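Local coordinates for protein peptidoglycan hydrolase FlgJ (PDB 2ZYC) that probably hydrolyses peptidoglycan, through the C-terminal family 73 glycosidase domain described here, so that the flagellar rod can be assembled in the periplasm, at residues P107-A110 / K111-G114. The protein carries 2 engineered substitutions. Residues are numbered along the deposited sequence; the frame is centred on the assembly and turned at random.
Sequences PRYA and KVAG
Tyr109 and Val112 meet across a type I beta turn, with Ala110 and Lys111 at its two corners. The turn is closed by Val112 N, which donates to Tyr109 O over 3.0 Å in a fairly straight bond of 164°. The donor reaches this carbonyl from above its plane rather than along a lone pair. On the side-chain side, CG2 of Val112 lies 4.3 Å from Tyr109 CB and approaches the phenol ring obliquely, in a loose apolar contact. In Val112, CG1 stands anti to the backbone N (chi1 173°), which sets CG2 beside that N and 3.4 Å from Tyr109 O. The ring itself runs on away from the turn. At the corners, Lys111 bends at chi2 (-67°) and carries its amine away from Ala110.

Three waters stitch the backbone together. One accepts from Lys111 N and donates to Arg108 O; another gives Tyr109 O a second donor, at 2.8 Å, and takes the N-H of Ala113. The third donates to both Ala110 O and Ala113 O, so the chain just past the turn is tied back to it through solvent. Just upstream, Ala110 N bonds to Pro107 O, so that one tight turn runs into the next.

The loop joins helix 92-105 to helix 118-127 in this lysozyme-clan domain. Tyr109 packs on Leu102 and Val103 of the first helix, while Val112 bridges the two, touching Val103 on one and Phe121 and Ala124 on the other.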
ATOM      1  N   PRO A 107       9.152  -2.770  15.452  1.00 17.82           N
ATOM      2  CA  PRO A 107       8.519  -2.113  16.607  1.00 17.89           C
ATOM      3  C   PRO A 107       7.957  -0.701  16.357  1.00 18.09           C
ATOM      4  O   PRO A 107       6.978  -0.318  17.001  1.00 17.47           O
ATOM      5  CB  PRO A 107       9.656  -2.068  17.636  1.00 18.05           C
ATOM      6  CG  PRO A 107      10.474  -3.272  17.305  1.00 18.41           C
ATOM      7  CD  PRO A 107      10.494  -3.283  15.803  1.00 17.89           C
ATOM      8  N   ARG A 108       8.553   0.066  15.444  1.00 18.20           N
ATOM      9  CA  ARG A 108       8.042   1.414  15.161  1.00 19.20           C
ATOM     10  C   ARG A 108       6.597   1.382  14.644  1.00 17.70           C
ATOM     11  O   ARG A 108       5.844   2.339  14.849  1.00 17.82           O
ATOM     12  CB  ARG A 108       8.941   2.187  14.187  1.00 18.93           C
ATOM     13  CG  ARG A 108       9.161   1.515  12.845  1.00 21.05           C
ATOM     14  CD  ARG A 108      10.212   2.237  11.987  1.00 22.51           C
ATOM     15  NE  ARG A 108      11.516   2.305  12.649  1.00 28.91           N
ATOM     16  CZ  ARG A 108      12.666   2.622  12.048  1.00 31.97           C
ATOM     17  NH1 ARG A 108      12.705   2.910  10.749  1.00 33.65           N
ATOM     18  NH2 ARG A 108      13.791   2.650  12.758  1.00 33.13           N
ATOM     19  N   TYR A 109       6.228   0.281  13.993  1.00 16.78           N
ATOM     20  CA  TYR A 109       4.870   0.087  13.458  1.00 16.28           C
ATOM     21  C   TYR A 109       3.950  -0.732  14.374  1.00 16.16           C
ATOM     22  O   TYR A 109       2.879  -1.178  13.945  1.00 15.96           O
ATOM     23  CB  TYR A 109       4.928  -0.563  12.061  1.00 16.34           C
ATOM     24  CG  TYR A 109       5.569   0.307  11.004  1.00 15.69           C
ATOM     25  CD1 TYR A 109       4.945   1.466  10.558  1.00 16.56           C
ATOM     26  CD2 TYR A 109       6.799  -0.034  10.444  1.00 16.22           C
ATOM     27  CE1 TYR A 109       5.536   2.277   9.586  1.00 17.35           C
ATOM     28  CE2 TYR A 109       7.397   0.766   9.475  1.00 15.94           C
ATOM     29  CZ  TYR A 109       6.761   1.920   9.056  1.00 17.08           C
ATOM     30  OH  TYR A 109       7.343   2.713   8.093  1.00 17.28           O
ATOM     31  N   ALA A 110       4.351  -0.920  15.631  1.00 16.49           N
ATOM     32  CA  ALA A 110       3.616  -1.798  16.556  1.00 16.79           C
ATOM     33  C   ALA A 110       2.163  -1.375  16.774  1.00 16.76           C
ATOM     34  O   ALA A 110       1.321  -2.200  17.122  1.00 16.68           O
ATOM     35  CB  ALA A 110       4.340  -1.891  17.899  1.00 17.14           C
ATOM     36  N   LYS A 111       1.878  -0.090  16.566  1.00 16.61           N
ATOM     37  CA  LYS A 111       0.529   0.449  16.767  1.00 16.52           C
ATOM     38  C   LYS A 111      -0.445   0.152  15.617  1.00 15.64           C
ATOM     39  O   LYS A 111      -1.654   0.360  15.748  1.00 15.18           O
ATOM     40  CB  LYS A 111       0.599   1.956  17.050  1.00 16.86           C
ATOM     41  CG  LYS A 111       1.075   2.302  18.468  1.00 20.54           C
ATOM     42  CD  LYS A 111       0.044   1.856  19.497  1.00 25.74           C
ATOM     43  CE  LYS A 111       0.478   2.152  20.926  1.00 28.78           C
ATOM     44  NZ  LYS A 111      -0.678   2.035  21.865  1.00 30.61           N
ATOM     45  N   VAL A 112       0.071  -0.346  14.497  1.00 14.50           N
ATOM     46  CA  VAL A 112      -0.790  -0.684  13.362  1.00 13.79           C
ATOM     47  C   VAL A 112      -1.754  -1.838  13.665  1.00 13.82           C
ATOM     48  O   VAL A 112      -2.949  -1.752  13.372  1.00 13.59           O
ATOM     49  CB  VAL A 112       0.041  -0.996  12.096  1.00 13.78           C
ATOM     50  CG1 VAL A 112      -0.847  -1.512  10.970  1.00 13.28           C
ATOM     51  CG2 VAL A 112       0.777   0.249  11.638  1.00 12.77           C
ATOM     52  N   ALA A 113      -1.230  -2.920  14.241  1.00 13.91           N
ATOM     53  CA  ALA A 113      -2.030  -4.121  14.445  1.00 14.46           C
ATOM     54  C   ALA A 113      -3.300  -3.828  15.229  1.00 14.80           C
ATOM     55  O   ALA A 113      -3.270  -3.123  16.235  1.00 14.84           O
ATOM     56  CB  ALA A 113      -1.215  -5.198  15.145  1.00 14.34           C
ATOM     57  N   GLY A 114      -4.411  -4.361  14.734  1.00 15.48           N
ATOM     58  CA  GLY A 114      -5.686  -4.288  15.442  1.00 16.04           C
ATOM     59  C   GLY A 114      -6.478  -3.016  15.215  1.00 16.60           C
ATOM     60  O   GLY A 114      -7.566  -2.863  15.778  1.00 16.95           O
TER
HETATM   61  O   HOH W   1       3.134   2.464  15.000  1.00 29.25           O
HETATM   62  O   HOH W   2       1.543  -3.607  14.042  1.00 15.91           O
HETATM   63  O   HOH W   3      -1.156  -2.743  17.962  1.00 21.09           O